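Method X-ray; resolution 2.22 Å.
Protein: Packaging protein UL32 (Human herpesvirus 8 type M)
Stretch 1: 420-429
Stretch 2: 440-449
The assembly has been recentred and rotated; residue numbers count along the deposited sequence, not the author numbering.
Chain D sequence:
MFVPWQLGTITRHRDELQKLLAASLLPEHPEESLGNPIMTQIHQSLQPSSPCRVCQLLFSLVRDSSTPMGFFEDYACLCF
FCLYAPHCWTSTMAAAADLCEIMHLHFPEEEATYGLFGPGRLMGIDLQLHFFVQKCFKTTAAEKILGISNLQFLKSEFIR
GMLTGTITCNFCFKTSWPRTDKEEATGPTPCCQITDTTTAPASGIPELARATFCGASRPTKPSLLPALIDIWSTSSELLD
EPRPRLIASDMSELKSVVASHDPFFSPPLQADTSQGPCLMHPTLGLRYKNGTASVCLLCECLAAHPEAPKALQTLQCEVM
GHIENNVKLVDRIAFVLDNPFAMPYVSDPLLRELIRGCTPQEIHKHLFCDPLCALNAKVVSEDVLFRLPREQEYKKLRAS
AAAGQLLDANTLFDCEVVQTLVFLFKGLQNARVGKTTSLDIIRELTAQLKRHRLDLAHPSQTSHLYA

Stretch 1 420-429: TLVFLFKGLQ
Stretch 2, residues 440-449: DIIRELTAQL

Contact between two helical segments of one chain of the herpesvirus packaging protein UL32, residues 420-429 and 440-449. Both segments are helical and belong to longer helices that begin before and continue beyond them. Their N-to-C directions make an angle of 144° (signed crossing angle -144°), so they run roughly antiparallel with a marked splay, and their axes approach to 9.7 Å. The register is set by two CA pairs: L421 CA lies 6.0 Å from L445 CA, and F425 CA lies 6.6 Å from I441 CA. One helical turn forward in the first segment thus matches one turn back in the second.

Along the backbone, phi lies between -53° and -75° and psi between -24° and -51°, helical throughout; K426 (-55/-28) and Q429 (-75/-24) have the shallower psi values, with L428 (-65/-29). Hydrogen bonds from i+4 to i hold each helix. Examples are F425 N to L421 O at 2.9 Å and L445 N to I441 O at 2.7 Å; the bond from G427 N to F423 O, 3.1 Å, is weak. No hydrogen bond crosses between the segments, and the 471 Å² buried between them is covered mainly by apolar side chains.

Apolar side chains make most of the contact. L421 (chi1 m, chi2 t) points toward the second helix, and its CB lies 4.1 Å from L445 CD1. L445 (t, p) points back and also reaches the next turn, where its CD2 sits 3.6 Å from F425 CB. I441 (m, t) points toward the first helix and packs beside three residues: its CG2 is 3.9 Å from L424 CB and 4.0 Å from F425 N, while its CB is 4.1 Å from L428 CD2. The approach to F425 N brings this methyl close to the backbone of the facing helix. L424 (chi1 -91°, between wells; chi2 p) and L428 (p, p) both point toward the second segment. I442 (m, t) leaves its backbone sideways, but its end comes nearer, placing CG1 4.1 Å from L428 CD2.

The aromatic ring of F425 (chi1 t, chi2 85°) sits on a CA-to-CB bond that points sideways to the second helix. I442 CG1 meets the edge of the ring, near its plane, 4.3 Å from F425 CD1; L445 CD2 approaches the ring obliquely.

Two polar side chains, E444 (chi1 t, chi2 p) and Q448 (m, m), point toward the first helix, and their aliphatic carbons pack on one methyl. L421 CD1 is 4.0 Å from E444 CG and 3.5 Å from Q448 CG. Their polar ends pair along their own helix, Q448 NE2 donating to E444 OE2 at 2.9 Å with an N-H...acceptor angle of 142°. This bond links side chains one turn apart, both beside L421.

Two further polar bonds stay within their own segments. T446 (chi1 m) donates from OG1 to I442 O at 2.7 Å, returning its hydroxyl to the backbone one turn earlier. K426 (m, m, m, t) donates from NZ to Q429 OE1 at 2.9 Å; Q429 has chi1 and chi2 both t. None of T446, K426 and Q429 touches the opposing segment.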

# COMPACT_ATOMS: atom_id res chain seq x y z
N THR D 420 26.27 4.10 12.04
CA THR D 420 25.73 4.50 10.74
C THR D 420 24.38 5.19 10.88
O THR D 420 24.13 6.22 10.24
CB THR D 420 25.62 3.30 9.81
OG1 THR D 420 26.93 2.77 9.56
CG2 THR D 420 25.02 3.71 8.49
N LEU D 421 23.49 4.63 11.70
CA LEU D 421 22.19 5.25 11.90
C LEU D 421 22.33 6.64 12.51
O LEU D 421 21.58 7.55 12.16
CB LEU D 421 21.30 4.37 12.76
CG LEU D 421 20.84 3.13 12.02
CD1 LEU D 421 20.17 2.21 12.98
CD2 LEU D 421 19.90 3.52 10.91
N VAL D 422 23.30 6.84 13.39
CA VAL D 422 23.47 8.17 13.96
C VAL D 422 23.83 9.17 12.88
O VAL D 422 23.33 10.31 12.87
CB VAL D 422 24.52 8.12 15.08
CG1 VAL D 422 24.93 9.51 15.50
CG2 VAL D 422 23.97 7.32 16.26
N PHE D 423 24.69 8.78 11.93
CA PHE D 423 25.06 9.69 10.84
C PHE D 423 23.93 9.89 9.85
O PHE D 423 23.83 10.97 9.24
CB PHE D 423 26.30 9.17 10.13
CG PHE D 423 27.55 9.59 10.80
CD1 PHE D 423 27.98 10.89 10.70
CD2 PHE D 423 28.25 8.71 11.60
CE1 PHE D 423 29.10 11.31 11.35
CE2 PHE D 423 29.38 9.14 12.26
CZ PHE D 423 29.81 10.44 12.13
N LEU D 424 23.13 8.87 9.60
CA LEU D 424 21.94 9.04 8.78
C LEU D 424 21.00 10.07 9.41
O LEU D 424 20.57 11.02 8.74
CB LEU D 424 21.27 7.68 8.59
CG LEU D 424 21.75 6.93 7.32
CD1 LEU D 424 23.26 6.91 7.15
CD2 LEU D 424 21.23 5.51 7.31
N PHE D 425 20.74 9.96 10.72
CA PHE D 425 19.84 10.89 11.41
C PHE D 425 20.38 12.32 11.39
O PHE D 425 19.67 13.25 11.00
CB PHE D 425 19.62 10.41 12.84
CG PHE D 425 18.77 11.34 13.66
CD1 PHE D 425 17.39 11.27 13.62
CD2 PHE D 425 19.35 12.26 14.51
CE1 PHE D 425 16.61 12.11 14.39
CE2 PHE D 425 18.59 13.11 15.29
CZ PHE D 425 17.21 13.03 15.23
N LYS D 426 21.64 12.52 11.78
CA LYS D 426 22.20 13.86 11.66
C LYS D 426 22.09 14.38 10.23
O LYS D 426 22.06 15.60 10.00
CB LYS D 426 23.66 13.87 12.14
CG LYS D 426 23.82 13.55 13.61
CD LYS D 426 22.84 14.36 14.47
CE LYS D 426 23.44 15.69 14.84
NZ LYS D 426 22.44 16.64 15.37
N GLY D 427 22.08 13.47 9.25
CA GLY D 427 21.95 13.88 7.86
C GLY D 427 20.57 14.38 7.51
O GLY D 427 20.41 15.38 6.81
N LEU D 428 19.53 13.66 7.95
CA LEU D 428 18.19 14.15 7.66
C LEU D 428 17.94 15.48 8.36
O LEU D 428 17.21 16.33 7.85
CB LEU D 428 17.13 13.11 8.07
CG LEU D 428 16.90 12.72 9.52
CD1 LEU D 428 16.16 13.78 10.31
CD2 LEU D 428 16.09 11.46 9.54
N GLN D 429 18.61 15.70 9.49
CA GLN D 429 18.49 16.91 10.30
C GLN D 429 19.22 18.11 9.70
O GLN D 429 18.91 19.25 10.05
CB GLN D 429 19.02 16.58 11.70
CG GLN D 429 18.44 17.35 12.81
CD GLN D 429 18.92 16.82 14.14
OE1 GLN D 429 19.89 16.08 14.20
NE2 GLN D 429 18.23 17.17 15.22
N ASP D 440 11.78 6.55 7.75
CA ASP D 440 12.34 5.21 7.81
C ASP D 440 13.58 5.15 8.69
O ASP D 440 13.77 4.19 9.46
CB ASP D 440 12.66 4.76 6.38
CG ASP D 440 11.51 3.99 5.76
OD1 ASP D 440 10.92 3.16 6.51
OD2 ASP D 440 11.18 4.22 4.57
N ILE D 441 14.46 6.13 8.55
CA ILE D 441 15.62 6.23 9.42
C ILE D 441 15.18 6.37 10.88
O ILE D 441 15.64 5.63 11.76
CB ILE D 441 16.49 7.42 8.97
CG1 ILE D 441 17.04 7.15 7.57
CG2 ILE D 441 17.61 7.64 9.94
CD1 ILE D 441 17.75 8.33 6.93
N ILE D 442 14.24 7.27 11.14
CA ILE D 442 13.79 7.53 12.50
C ILE D 442 13.23 6.27 13.15
O ILE D 442 13.46 6.02 14.34
CB ILE D 442 12.76 8.68 12.50
CG1 ILE D 442 13.48 10.00 12.30
CG2 ILE D 442 11.98 8.66 13.79
CD1 ILE D 442 12.58 11.16 12.03
N ARG D 443 12.46 5.47 12.41
CA ARG D 443 11.89 4.27 13.03
C ARG D 443 12.96 3.19 13.25
O ARG D 443 12.93 2.49 14.26
CB ARG D 443 10.66 3.78 12.25
CG ARG D 443 10.76 2.61 11.30
CD ARG D 443 9.34 2.17 10.80
NE ARG D 443 8.56 3.28 10.24
CZ ARG D 443 7.47 3.81 10.81
NH1 ARG D 443 7.03 3.35 11.98
NH2 ARG D 443 6.83 4.82 10.21
N GLU D 444 13.89 3.02 12.30
CA GLU D 444 14.97 2.05 12.55
C GLU D 444 15.90 2.53 13.67
O GLU D 444 16.41 1.72 14.45
CB GLU D 444 15.76 1.79 11.27
CG GLU D 444 16.84 0.73 11.40
CD GLU D 444 16.33 -0.65 11.80
OE1 GLU D 444 15.13 -0.93 11.55
OE2 GLU D 444 17.12 -1.47 12.32
N LEU D 445 16.17 3.82 13.72
CA LEU D 445 17.03 4.35 14.78
C LEU D 445 16.39 4.21 16.14
O LEU D 445 17.07 3.95 17.14
CB LEU D 445 17.34 5.81 14.48
CG LEU D 445 18.03 6.58 15.61
CD1 LEU D 445 19.33 5.90 16.04
CD2 LEU D 445 18.32 7.95 15.07
N THR D 446 15.08 4.43 16.24
CA THR D 446 14.42 4.23 17.53
C THR D 446 14.51 2.77 17.97
O THR D 446 14.75 2.49 19.15
CB THR D 446 12.98 4.68 17.46
OG1 THR D 446 12.94 6.04 17.02
CG2 THR D 446 12.37 4.61 18.82
N ALA D 447 14.30 1.84 17.04
CA ALA D 447 14.39 0.42 17.37
C ALA D 447 15.77 0.06 17.89
O ALA D 447 15.91 -0.63 18.90
CB ALA D 447 14.03 -0.44 16.16
N GLN D 448 16.82 0.53 17.21
CA GLN D 448 18.17 0.20 17.65
C GLN D 448 18.51 0.88 18.97
O GLN D 448 19.13 0.27 19.84
CB GLN D 448 19.17 0.60 16.59
CG GLN D 448 18.92 -0.06 15.28
CD GLN D 448 19.39 -1.49 15.26
OE1 GLN D 448 19.89 -2.02 16.27
NE2 GLN D 448 19.25 -2.13 14.11
N LEU D 449 18.08 2.13 19.16
CA LEU D 449 18.32 2.79 20.44
C LEU D 449 17.82 1.95 21.60
O LEU D 449 18.50 1.83 22.63
CB LEU D 449 17.67 4.17 20.46
CG LEU D 449 18.46 5.20 19.68
CD1 LEU D 449 17.86 6.55 19.92
CD2 LEU D 449 19.87 5.16 20.18